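Local structure of UPF0255 protein frsA (Vibrio vulnificus, 4I4C) at residues A[20-25]-A[89-94]; A[107-112]-A[125-130]; A[180-185]-A[223-228]; A[360-365]-A[372-377]. The protein probably hydrolyses carboxylic esters to an alcohol and a carboxylate as a serine esterase with an alpha/beta-hydrolase fold. All blocks are in the same frame, centred on the assembly; numbering follows the deposited sequence.

Contact 1 of 4, residues A[20-25]-A[89-94]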
loop_
_atom_site.group_PDB
_atom_site.type_symbol
_atom_site.label_atom_id
_atom_site.label_comp_id
_atom_site.label_asym_id
_atom_site.label_seq_id
_atom_site.Cartn_x
_atom_site.Cartn_y
_atom_site.Cartn_z
ATOM N N ALA A 20 20.543 15.766 -1.991
ATOM C CA ALA A 20 19.127 15.957 -1.654
ATOM C C ALA A 20 18.850 15.899 -0.148
ATOM O O ALA A 20 19.537 15.201 0.601
ATOM C CB ALA A 20 18.263 14.959 -2.397
ATOM N N LYS A 21 17.844 16.651 0.282
ATOM C CA LYS A 21 17.469 16.707 1.686
ATOM C C LYS A 21 16.998 15.322 2.149
ATOM O O LYS A 21 16.232 14.654 1.456
ATOM C CB LYS A 21 16.376 17.761 1.896
ATOM C CG LYS A 21 16.290 18.308 3.307
ATOM C CD LYS A 21 15.258 19.433 3.392
ATOM C CE LYS A 21 15.458 20.293 4.638
ATOM N NZ LYS A 21 15.408 19.505 5.903
ATOM N N GLU A 22 17.474 14.894 3.312
ATOM C CA GLU A 22 17.209 13.543 3.783
ATOM C C GLU A 22 15.778 13.377 4.294
ATOM O O GLU A 22 15.247 14.240 5.004
ATOM C CB GLU A 22 18.205 13.139 4.864
ATOM C CG GLU A 22 18.204 11.649 5.178
ATOM C CD GLU A 22 17.159 11.256 6.219
ATOM O OE1 GLU A 22 17.005 11.993 7.221
ATOM O OE2 GLU A 22 16.499 10.202 6.038
ATOM N N THR A 23 15.196 12.236 3.941
ATOM C CA THR A 23 13.803 11.875 4.234
ATOM C C THR A 23 13.302 12.245 5.623
ATOM O O THR A 23 12.278 12.920 5.751
ATOM C CB THR A 23 13.577 10.363 4.002
ATOM O OG1 THR A 23 14.075 10.011 2.705
ATOM C CG2 THR A 23 12.087 10.004 4.076
ATOM N N SER A 24 14.007 11.815 6.663
ATOM C CA SER A 24 13.532 12.077 8.020
ATOM C C SER A 24 13.525 13.569 8.414
ATOM O O SER A 24 12.970 13.934 9.445
ATOM C CB SER A 24 14.280 11.233 9.054
ATOM O OG SER A 24 15.606 11.702 9.278
ATOM N N ALA A 25 14.113 14.420 7.579
ATOM C CA ALA A 25 14.292 15.830 7.906
ATOM C C ALA A 25 13.325 16.689 7.107
ATOM O O ALA A 25 13.230 17.893 7.317
ATOM C CB ALA A 25 15.757 16.265 7.620
ATOM N N THR A 89 19.155 6.901 8.029
ATOM C CA THR A 89 19.153 8.332 7.672
ATOM C C THR A 89 20.495 8.913 7.192
ATOM O O THR A 89 20.749 10.097 7.374
ATOM C CB THR A 89 18.548 9.245 8.776
ATOM O OG1 THR A 89 19.395 9.255 9.935
ATOM C CG2 THR A 89 17.111 8.783 9.165
ATOM N N VAL A 90 21.329 8.094 6.562
ATOM C CA VAL A 90 22.508 8.630 5.887
ATOM C C VAL A 90 22.056 9.702 4.899
ATOM O O VAL A 90 21.150 9.474 4.081
ATOM C CB VAL A 90 23.322 7.528 5.147
ATOM C CG1 VAL A 90 24.227 8.146 4.083
ATOM C CG2 VAL A 90 24.123 6.724 6.137
ATOM N N MET A 91 22.689 10.870 4.980
ATOM C CA MET A 91 22.297 12.024 4.177
ATOM C C MET A 91 22.943 12.073 2.794
ATOM O O MET A 91 24.174 11.978 2.666
ATOM C CB MET A 91 22.644 13.304 4.930
ATOM C CG MET A 91 21.985 13.411 6.296
ATOM S SD MET A 91 22.487 14.921 7.159
ATOM C CE MET A 91 24.017 14.397 7.901
ATOM N N GLY A 92 22.117 12.247 1.764
ATOM C CA GLY A 92 22.615 12.439 0.410
ATOM C C GLY A 92 22.670 11.164 -0.406
ATOM O O GLY A 92 22.724 10.075 0.157
ATOM N N TYR A 93 22.667 11.299 -1.732
ATOM C CA TYR A 93 22.550 10.149 -2.623
ATOM C C TYR A 93 23.900 9.488 -2.852
ATOM O O TYR A 93 24.585 9.792 -3.825
ATOM C CB TYR A 93 21.923 10.560 -3.966
ATOM C CG TYR A 93 21.595 9.392 -4.882
ATOM C CD1 TYR A 93 22.345 9.138 -6.017
ATOM C CD2 TYR A 93 20.531 8.540 -4.600
ATOM C CE1 TYR A 93 22.047 8.073 -6.844
ATOM C CE2 TYR A 93 20.225 7.480 -5.422
ATOM C CZ TYR A 93 20.984 7.250 -6.541
ATOM O OH TYR A 93 20.681 6.188 -7.358
ATOM N N HIS A 94 24.270 8.581 -1.955
ATOM C CA HIS A 94 25.540 7.854 -2.057
ATOM C C HIS A 94 25.530 6.703 -1.067
ATOM O O HIS A 94 24.526 6.494 -0.382
ATOM C CB HIS A 94 26.736 8.770 -1.786
ATOM C CG HIS A 94 26.687 9.470 -0.463
ATOM N ND1 HIS A 94 27.458 9.087 0.613
ATOM C CD2 HIS A 94 25.978 10.545 -0.050
ATOM C CE1 HIS A 94 27.216 9.887 1.635
ATOM N NE2 HIS A 94 26.321 10.782 1.259
HETATM O O HOH W 1 19.471 12.323 1.664
#
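The carboxylate of E22 lies against T89, the two side chains crossing obliquely. T89 CB is 3.5 Å from E22 CD, and the acid meets the carbon side of the threonine. S24 leans on the same residue, its OG coming 3.3 Å from T89 CG2. Beside this cluster E22 CB touches M91 CG at 4.1 Å, after which the methionine chain bends away. No direct hydrogen bond joins the two segments; a water accepts from G92 N at 2.6 Å and donates to A20 O, tying the backbones together.

In the second shell, E22 holds the N-cap position of the short helix 23-26. Its CG stands anti to the backbone N (chi1 -167°), and the bend at chi2 (-86°) turns CD toward the helix start. The S24 N-H gives a nearly straight bond to E22 OE2 (3.0 Å, 174°), meeting it from above the carboxylate plane. S24 OG donates to the syn lone pair of E22 OE1 at 2.5 Å, and T82 OG1 also bonds that oxygen. These partners and the helix start would probably favour a charged carboxylate. T89 spends its hydroxyl within its own loop, on W86 O and D83 N.

The contact thus presses the capped start of helix 23-26 against the loop between helices 64-75 and 98-114. A20 and Y93 both rest on L145 of helix 144-163, the backbone of Y93 pairs with that of K18, and S24 O reaches K314 at the start of helix 314-323.

Contact 2 of 4, residues A[107-112]-A[125-130]; sequences MEHQKR and LFSASL
H109 and S127 make a CH-pi contact: S127 CB stands over the centre of the imidazole, 3.7 Å from the centroid of the H109 ring and only 7° off its normal. CG of H109 is anti to its carbonyl carbon (chi1 -77°), and beyond it the ring presents a face to the serine methylene.

Apolar touches fill in beside this CH-pi contact. H109 CB meets A128 CB at 3.8 Å, methylene against methyl. Farther round the helix, L125 CD2 reaches Q110 CG at 3.8 Å, the glutamine running on past the leucine methyl in an extended chain. L125 is also packed against E159 and A160 of helix 144-163.

Several polar atoms find partners outside the contact; no hydrogen bond joins the segments. S127 OG bonds E123 O in its own helix, Q110 OE1 pairs with Y132 OH, and H109 NE2 has a weak bond to E66 OE1.

The axes of the two segments approach to 7.9 Å at 167°, a closeness consistent with the small A128 and S127 at the interface. This is an antiparallel helical hairpin, formed by the consecutive helices 98-114 and 121-136.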
loop_
_atom_site.group_PDB
_atom_site.type_symbol
_atom_site.label_atom_id
_atom_site.label_comp_id
_atom_site.label_asym_id
_atom_site.label_seq_id
_atom_site.Cartn_x
_atom_site.Cartn_y
_atom_site.Cartn_z
ATOM N N MET A 107 18.749 -1.664 -9.888
ATOM C CA MET A 107 19.497 -1.588 -11.140
ATOM C C MET A 107 20.181 -2.908 -11.476
ATOM O O MET A 107 20.421 -3.206 -12.644
ATOM C CB MET A 107 20.476 -0.426 -11.100
ATOM C CG MET A 107 19.789 0.932 -11.075
ATOM S SD MET A 107 20.971 2.292 -10.834
ATOM C CE MET A 107 19.967 3.709 -11.298
ATOM N N GLU A 108 20.459 -3.708 -10.449
ATOM C CA GLU A 108 21.084 -5.014 -10.604
ATOM C C GLU A 108 20.095 -6.019 -11.186
ATOM O O GLU A 108 20.453 -6.874 -12.018
ATOM C CB GLU A 108 21.603 -5.520 -9.249
ATOM C CG GLU A 108 22.439 -6.782 -9.338
ATOM C CD GLU A 108 23.815 -6.544 -9.970
ATOM O OE1 GLU A 108 24.192 -5.371 -10.214
ATOM O OE2 GLU A 108 24.513 -7.543 -10.232
ATOM N N HIS A 109 18.850 -5.931 -10.729
ATOM C CA HIS A 109 17.774 -6.691 -11.349
ATOM C C HIS A 109 17.558 -6.223 -12.783
ATOM O O HIS A 109 17.400 -7.037 -13.686
ATOM C CB HIS A 109 16.476 -6.557 -10.555
ATOM C CG HIS A 109 16.452 -7.384 -9.314
ATOM N ND1 HIS A 109 16.536 -8.757 -9.342
ATOM C CD2 HIS A 109 16.370 -7.037 -8.009
ATOM C CE1 HIS A 109 16.498 -9.223 -8.106
ATOM N NE2 HIS A 109 16.402 -8.200 -7.278
ATOM N N GLN A 110 17.543 -4.909 -12.988
ATOM C CA GLN A 110 17.304 -4.374 -14.325
ATOM C C GLN A 110 18.458 -4.735 -15.280
ATOM O O GLN A 110 18.246 -4.812 -16.491
ATOM C CB GLN A 110 17.051 -2.862 -14.274
ATOM C CG GLN A 110 16.350 -2.302 -15.504
ATOM C CD GLN A 110 15.643 -0.983 -15.235
ATOM O OE1 GLN A 110 15.849 -0.345 -14.200
ATOM N NE2 GLN A 110 14.801 -0.567 -16.172
ATOM N N LYS A 111 19.660 -4.964 -14.730
ATOM C CA LYS A 111 20.804 -5.490 -15.497
ATOM C C LYS A 111 20.633 -6.967 -15.855
ATOM O O LYS A 111 20.776 -7.346 -17.015
ATOM C CB LYS A 111 22.131 -5.319 -14.741
ATOM C CG LYS A 111 22.836 -3.988 -14.979
ATOM C CD LYS A 111 24.343 -4.074 -14.675
ATOM C CE LYS A 111 24.807 -2.959 -13.737
ATOM N NZ LYS A 111 24.454 -1.602 -14.239
ATOM N N ARG A 112 20.343 -7.805 -14.863
ATOM C CA ARG A 112 20.089 -9.218 -15.132
ATOM C C ARG A 112 18.930 -9.405 -16.122
ATOM O O ARG A 112 18.896 -10.387 -16.867
ATOM C CB ARG A 112 19.791 -9.988 -13.842
ATOM C CG ARG A 112 20.928 -10.030 -12.836
ATOM C CD ARG A 112 20.649 -11.057 -11.748
ATOM N NE ARG A 112 21.719 -11.127 -10.756
ATOM C CZ ARG A 112 21.738 -10.422 -9.629
ATOM N NH1 ARG A 112 20.743 -9.587 -9.354
ATOM N NH2 ARG A 112 22.750 -10.550 -8.777
ATOM N N LEU A 125 12.276 -7.658 -14.000
ATOM C CA LEU A 125 11.888 -6.256 -14.047
ATOM C C LEU A 125 10.868 -5.943 -12.949
ATOM O O LEU A 125 10.917 -4.862 -12.360
ATOM C CB LEU A 125 11.384 -5.846 -15.440
ATOM C CG LEU A 125 12.461 -5.692 -16.527
ATOM C CD1 LEU A 125 11.858 -5.712 -17.930
ATOM C CD2 LEU A 125 13.257 -4.412 -16.320
ATOM N N PHE A 126 9.959 -6.886 -12.680
ATOM C CA PHE A 126 9.017 -6.754 -11.563
ATOM C C PHE A 126 9.776 -6.686 -10.238
ATOM O O PHE A 126 9.461 -5.863 -9.387
ATOM C CB PHE A 126 7.999 -7.903 -11.547
ATOM C CG PHE A 126 6.854 -7.721 -12.515
ATOM C CD1 PHE A 126 6.137 -6.532 -12.540
ATOM C CD2 PHE A 126 6.495 -8.737 -13.390
ATOM C CE1 PHE A 126 5.087 -6.353 -13.431
ATOM C CE2 PHE A 126 5.439 -8.572 -14.282
ATOM C CZ PHE A 126 4.738 -7.378 -14.304
ATOM N N SER A 127 10.788 -7.536 -10.075
ATOM C CA SER A 127 11.675 -7.437 -8.915
ATOM C C SER A 127 12.317 -6.057 -8.796
ATOM O O SER A 127 12.463 -5.513 -7.697
ATOM C CB SER A 127 12.778 -8.481 -8.997
ATOM O OG SER A 127 12.237 -9.767 -8.850
ATOM N N ALA A 128 12.712 -5.503 -9.935
ATOM C CA ALA A 128 13.379 -4.204 -9.975
ATOM C C ALA A 128 12.425 -3.099 -9.535
ATOM O O ALA A 128 12.794 -2.215 -8.748
ATOM C CB ALA A 128 13.889 -3.923 -11.369
ATOM N N SER A 129 11.196 -3.171 -10.058
ATOM C CA SER A 129 10.126 -2.244 -9.729
ATOM C C SER A 129 9.919 -2.182 -8.238
ATOM O O SER A 129 9.775 -1.104 -7.668
ATOM C CB SER A 129 8.810 -2.692 -10.364
ATOM O OG SER A 129 7.833 -1.683 -10.183
ATOM N N LEU A 130 9.907 -3.354 -7.614
ATOM C CA LEU A 130 9.675 -3.449 -6.177
ATOM C C LEU A 130 10.825 -2.822 -5.403
ATOM O O LEU A 130 10.604 -2.123 -4.400
ATOM C CB LEU A 130 9.521 -4.907 -5.769
ATOM C CG LEU A 130 9.134 -5.102 -4.310
ATOM C CD1 LEU A 130 7.845 -4.359 -4.018
ATOM C CD2 LEU A 130 8.988 -6.583 -4.045
#

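Contact 3 of 4, residues A[180-185]-A[223-228]; sequences ITAHLH and AMLTVD
L184 and L225 form the apolar centre, a non-hydrogen-bonded antiparallel pair whose side chains cross on one face of the sheet. L225 CD1 lies 3.7 Å from L184 CB and also reaches A182 CB at 3.9 Å. A223 CB flanks the pair beside L184 CD1, and V227 CG2 closes the other side against A182 CB.

The opposite face carries H183, H185, M224 and T226. H185 and M224 are a hydrogen-bonded antiparallel pair, M224 N donating to H185 O. M224 runs alongside H185, pointing the same way, then bends at chi3 (84°) to bring its methyl over the imidazole: CE stands 3.7 Å from the centroid of the H185 ring, 9° off the normal. In the plane of that ring, ND1 donates to M224 O at 2.9 Å, approaching from above the carbonyl plane. H185 N donates to the same oxygen at 2.7 Å. Two bonds therefore grip M224 O; the one from ND1, together with NE2 to Y157 OH, helps fix the ring's rotation. H183 and T226 make another such pair, with T226 OG1 3.3 Å from H183 CB; Q206 OE1 bonds both T226 OG1 and H183 ND1. Beyond this pair a water donates to T181 O (2.7 Å) and accepts from D228 N (2.8 Å).

Strand 178-186 thus joins the outer strand 167-175 to strand 223-226, which continues the mixed sheet in parallel with 193-199. Helix 246-254 packs on the leucine face through V251, while L212, F213 and L217 touch M224 on the other.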
loop_
_atom_site.group_PDB
_atom_site.type_symbol
_atom_site.label_atom_id
_atom_site.label_comp_id
_atom_site.label_asym_id
_atom_site.label_seq_id
_atom_site.Cartn_x
_atom_site.Cartn_y
_atom_site.Cartn_z
ATOM N N ILE A 180 -7.880 9.129 -13.256
ATOM C CA ILE A 180 -7.454 8.075 -12.348
ATOM C C ILE A 180 -6.634 7.078 -13.152
ATOM O O ILE A 180 -7.102 6.590 -14.174
ATOM C CB ILE A 180 -8.668 7.348 -11.766
ATOM C CG1 ILE A 180 -9.411 8.269 -10.792
ATOM C CG2 ILE A 180 -8.241 6.043 -11.104
ATOM C CD1 ILE A 180 -10.776 7.718 -10.353
ATOM N N THR A 181 -5.405 6.803 -12.717
ATOM C CA THR A 181 -4.568 5.813 -13.392
ATOM C C THR A 181 -4.642 4.462 -12.692
ATOM O O THR A 181 -4.304 4.344 -11.511
ATOM C CB THR A 181 -3.096 6.228 -13.435
ATOM O OG1 THR A 181 -2.968 7.492 -14.097
ATOM C CG2 THR A 181 -2.285 5.183 -14.190
ATOM N N ALA A 182 -5.065 3.441 -13.428
ATOM C CA ALA A 182 -5.198 2.106 -12.854
ATOM C C ALA A 182 -4.522 1.050 -13.732
ATOM O O ALA A 182 -4.368 1.237 -14.938
ATOM C CB ALA A 182 -6.688 1.768 -12.623
ATOM N N HIS A 183 -4.116 -0.060 -13.131
ATOM C CA HIS A 183 -3.480 -1.122 -13.903
ATOM C C HIS A 183 -4.324 -2.398 -13.910
ATOM O O HIS A 183 -4.541 -3.017 -12.875
ATOM C CB HIS A 183 -2.075 -1.421 -13.373
ATOM C CG HIS A 183 -1.089 -0.322 -13.610
ATOM N ND1 HIS A 183 -1.074 0.843 -12.873
ATOM C CD2 HIS A 183 -0.081 -0.205 -14.511
ATOM C CE1 HIS A 183 -0.099 1.624 -13.302
ATOM N NE2 HIS A 183 0.519 1.008 -14.298
ATOM N N LEU A 184 -4.773 -2.791 -15.097
ATOM C CA LEU A 184 -5.580 -3.993 -15.271
ATOM C C LEU A 184 -4.711 -5.163 -15.705
ATOM O O LEU A 184 -4.123 -5.142 -16.777
ATOM C CB LEU A 184 -6.682 -3.742 -16.310
ATOM C CG LEU A 184 -7.635 -4.892 -16.648
ATOM C CD1 LEU A 184 -8.481 -5.300 -15.427
ATOM C CD2 LEU A 184 -8.534 -4.493 -17.827
ATOM N N HIS A 185 -4.622 -6.171 -14.852
ATOM C CA HIS A 185 -3.836 -7.366 -15.112
ATOM C C HIS A 185 -4.762 -8.499 -15.535
ATOM O O HIS A 185 -5.636 -8.901 -14.769
ATOM C CB HIS A 185 -3.105 -7.796 -13.838
ATOM C CG HIS A 185 -2.321 -6.698 -13.195
ATOM N ND1 HIS A 185 -2.910 -5.589 -12.640
ATOM C CD2 HIS A 185 -0.983 -6.547 -13.028
ATOM C CE1 HIS A 185 -1.967 -4.790 -12.155
ATOM N NE2 HIS A 185 -0.797 -5.350 -12.379
ATOM N N ALA A 223 -8.940 -11.298 -12.962
ATOM C CA ALA A 223 -8.187 -10.100 -13.286
ATOM C C ALA A 223 -7.957 -9.238 -12.052
ATOM O O ALA A 223 -8.800 -9.166 -11.159
ATOM C CB ALA A 223 -8.891 -9.299 -14.371
ATOM N N MET A 224 -6.809 -8.571 -12.007
ATOM C CA MET A 224 -6.531 -7.661 -10.913
ATOM C C MET A 224 -6.450 -6.245 -11.437
ATOM O O MET A 224 -5.766 -5.982 -12.414
ATOM C CB MET A 224 -5.237 -8.038 -10.192
ATOM C CG MET A 224 -4.825 -7.021 -9.143
ATOM S SD MET A 224 -3.406 -7.507 -8.151
ATOM C CE MET A 224 -2.049 -7.016 -9.201
ATOM N N LEU A 225 -7.149 -5.331 -10.782
ATOM C CA LEU A 225 -7.156 -3.943 -11.206
ATOM C C LEU A 225 -6.667 -3.104 -10.044
ATOM O O LEU A 225 -7.400 -2.890 -9.089
ATOM C CB LEU A 225 -8.566 -3.525 -11.611
ATOM C CG LEU A 225 -8.749 -2.101 -12.122
ATOM C CD1 LEU A 225 -7.879 -1.882 -13.349
ATOM C CD2 LEU A 225 -10.210 -1.852 -12.453
ATOM N N THR A 226 -5.413 -2.659 -10.103
ATOM C CA THR A 226 -4.842 -1.893 -8.996
ATOM C C THR A 226 -5.192 -0.409 -9.073
ATOM O O THR A 226 -5.304 0.167 -10.157
ATOM C CB THR A 226 -3.320 -2.075 -8.900
ATOM O OG1 THR A 226 -2.710 -1.665 -10.129
ATOM C CG2 THR A 226 -2.983 -3.541 -8.647
ATOM N N VAL A 227 -5.382 0.198 -7.906
ATOM C CA VAL A 227 -5.713 1.606 -7.807
ATOM C C VAL A 227 -4.996 2.186 -6.590
ATOM O O VAL A 227 -4.895 1.519 -5.554
ATOM C CB VAL A 227 -7.243 1.821 -7.620
ATOM C CG1 VAL A 227 -7.571 3.303 -7.647
ATOM C CG2 VAL A 227 -8.050 1.086 -8.690
ATOM N N ASP A 228 -4.488 3.411 -6.731
ATOM C CA ASP A 228 -3.955 4.189 -5.615
ATOM C C ASP A 228 -5.045 5.018 -4.914
ATOM O O ASP A 228 -5.797 5.752 -5.566
ATOM C CB ASP A 228 -2.866 5.143 -6.119
ATOM C CG ASP A 228 -1.557 4.431 -6.466
ATOM O OD1 ASP A 228 -1.039 3.679 -5.612
ATOM O OD2 ASP A 228 -1.049 4.632 -7.596
HETATM O O HOH W 2 -4.516 5.169 -8.899
#

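Contact 4 of 4, residues A[360-365]-A[372-377]; sequences AMSLEG and SDNQMV
A360 and N374 meet within a beta-alpha-beta unit, where strand 358-363 passes into helix 371-379 on the way to the parallel strand 385-389. The strand and helix segments run antiparallel at 173°. The loop between them includes D366, which lines the pocket of the bound polyether. N374 projects from the helix onto the strand: its CG is anti to the carbonyl carbon (chi1 -64°), and the amide beyond spans from A360 to S362. OD1 of N374 lies 3.6 Å from A360 CB, while ND2 reaches the serine end. One helical turn on, V377 CG1 touches the same A360 methyl at 4.1 Å.

Two waters make the polar links. One donates both to N374 OD1 (2.5 Å) and to M361 O (2.7 Å), coupling the amide oxygen to the strand backbone. The other accepts from N374 ND2 (3.1 Å) and donates to S362 OG (2.8 Å). ND2 and that hydroxyl are themselves just 3.2 Å apart, yet their angle is too poor for a hydrogen bond. S369, in the connecting loop, adds direct ties, its OG to N374 ND2 and its O to S362 OG. I294 of strand 291-295 and A386 of strand 385-389 touch N374 as well.

The amide is buried but not deprived: its nitrogen has a water and S369, its oxygen a water. Strand and helix are therefore joined by methyl packing and by hydrogen bonds relayed through solvent and one loop residue, with no direct hydrogen bond between the two segments.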
loop_
_atom_site.group_PDB
_atom_site.type_symbol
_atom_site.label_atom_id
_atom_site.label_comp_id
_atom_site.label_asym_id
_atom_site.label_seq_id
_atom_site.Cartn_x
_atom_site.Cartn_y
_atom_site.Cartn_z
ATOM N N ALA A 360 -12.962 -10.076 6.872
ATOM C CA ALA A 360 -12.158 -9.034 7.484
ATOM C C ALA A 360 -11.145 -9.654 8.434
ATOM O O ALA A 360 -11.504 -10.227 9.465
ATOM C CB ALA A 360 -13.053 -8.036 8.211
ATOM N N MET A 361 -9.870 -9.547 8.074
ATOM C CA MET A 361 -8.819 -10.205 8.815
ATOM C C MET A 361 -7.760 -9.213 9.232
ATOM O O MET A 361 -7.570 -8.172 8.597
ATOM C CB MET A 361 -8.159 -11.272 7.937
ATOM C CG MET A 361 -9.154 -12.227 7.279
ATOM S SD MET A 361 -8.414 -13.350 6.079
ATOM C CE MET A 361 -8.072 -12.256 4.715
ATOM N N SER A 362 -7.066 -9.561 10.302
ATOM C CA SER A 362 -5.816 -8.917 10.653
ATOM C C SER A 362 -5.029 -9.917 11.475
ATOM O O SER A 362 -5.596 -10.897 11.972
ATOM C CB SER A 362 -6.057 -7.631 11.443
ATOM O OG SER A 362 -6.453 -7.928 12.772
ATOM N N LEU A 363 -3.721 -9.688 11.600
ATOM C CA LEU A 363 -2.871 -10.579 12.370
ATOM C C LEU A 363 -3.043 -10.310 13.862
ATOM O O LEU A 363 -3.299 -9.178 14.272
ATOM C CB LEU A 363 -1.401 -10.439 11.941
ATOM C CG LEU A 363 -0.931 -11.203 10.695
ATOM C CD1 LEU A 363 -1.794 -10.952 9.479
ATOM C CD2 LEU A 363 0.535 -10.879 10.381
ATOM N N GLU A 364 -2.910 -11.360 14.668
ATOM C CA GLU A 364 -3.042 -11.234 16.116
ATOM C C GLU A 364 -2.141 -10.144 16.677
ATOM O O GLU A 364 -0.940 -10.113 16.407
ATOM C CB GLU A 364 -2.732 -12.561 16.808
ATOM C CG GLU A 364 -2.956 -12.509 18.313
ATOM C CD GLU A 364 -2.629 -13.817 19.011
ATOM O OE1 GLU A 364 -2.813 -14.895 18.399
ATOM O OE2 GLU A 364 -2.181 -13.762 20.177
ATOM N N GLY A 365 -2.736 -9.238 17.443
ATOM C CA GLY A 365 -1.991 -8.146 18.033
ATOM C C GLY A 365 -1.515 -7.107 17.036
ATOM O O GLY A 365 -0.468 -6.507 17.223
ATOM N N SER A 372 -11.470 -6.381 17.277
ATOM C CA SER A 372 -12.678 -5.580 17.482
ATOM C C SER A 372 -13.094 -4.739 16.265
ATOM O O SER A 372 -14.283 -4.607 15.962
ATOM C CB SER A 372 -12.510 -4.685 18.705
ATOM O OG SER A 372 -11.301 -3.963 18.676
ATOM N N ASP A 373 -12.120 -4.182 15.565
ATOM C CA ASP A 373 -12.391 -3.472 14.317
ATOM C C ASP A 373 -13.035 -4.401 13.281
ATOM O O ASP A 373 -14.107 -4.106 12.728
ATOM C CB ASP A 373 -11.098 -2.885 13.752
ATOM C CG ASP A 373 -10.862 -1.449 14.185
ATOM O OD1 ASP A 373 -11.620 -0.954 15.041
ATOM O OD2 ASP A 373 -9.908 -0.819 13.674
ATOM N N ASN A 374 -12.371 -5.530 13.037
ATOM C CA ASN A 374 -12.836 -6.522 12.077
ATOM C C ASN A 374 -14.152 -7.213 12.452
ATOM O O ASN A 374 -14.949 -7.553 11.580
ATOM C CB ASN A 374 -11.714 -7.521 11.803
ATOM C CG ASN A 374 -10.530 -6.853 11.143
ATOM O OD1 ASN A 374 -10.685 -6.196 10.113
ATOM N ND2 ASN A 374 -9.363 -6.957 11.758
ATOM N N GLN A 375 -14.375 -7.400 13.747
ATOM C CA GLN A 375 -15.657 -7.893 14.237
ATOM C C GLN A 375 -16.823 -6.974 13.893
ATOM O O GLN A 375 -17.897 -7.445 13.516
ATOM C CB GLN A 375 -15.604 -8.096 15.747
ATOM C CG GLN A 375 -15.254 -9.504 16.147
ATOM C CD GLN A 375 -15.137 -9.645 17.642
ATOM O OE1 GLN A 375 -14.557 -8.788 18.324
ATOM N NE2 GLN A 375 -15.694 -10.723 18.170
ATOM N N MET A 376 -16.611 -5.668 14.032
ATOM C CA MET A 376 -17.614 -4.678 13.651
ATOM C C MET A 376 -18.009 -4.824 12.192
ATOM O O MET A 376 -19.188 -4.950 11.855
ATOM C CB MET A 376 -17.069 -3.274 13.860
ATOM C CG MET A 376 -17.470 -2.642 15.153
ATOM S SD MET A 376 -17.416 -0.853 15.023
ATOM C CE MET A 376 -15.662 -0.571 15.127
ATOM N N VAL A 377 -17.005 -4.786 11.326
ATOM C CA VAL A 377 -17.235 -4.915 9.896
ATOM C C VAL A 377 -17.997 -6.209 9.593
ATOM O O VAL A 377 -18.960 -6.205 8.827
ATOM C CB VAL A 377 -15.899 -4.869 9.106
ATOM C CG1 VAL A 377 -16.109 -5.285 7.664
ATOM C CG2 VAL A 377 -15.289 -3.472 9.183
HETATM O O HOH W 3 -8.935 -5.888 8.338
HETATM O O HOH W 4 -8.735 -9.416 13.472
#

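In the fold
The four contacts follow one another along the chain, each closing before the next opens. Contacts 1 and 2 belong to the helical N-terminal part; their centres are about 23 Å apart, and helix 98-114 follows the loop of the first and carries the second. Helix 144-163 touches residues of both and, through Y157, also bonds H185 of contact 3. Contacts 3 and 4 reach the same mixed sheet, one near its antiparallel edge and one near its far parallel edge, with centres about 26 Å apart. Contact 4 lies across the chain's centre from contacts 1 and 2. Together they sample the helical part and the alpha/beta-hydrolase sheet of this two-domain protein.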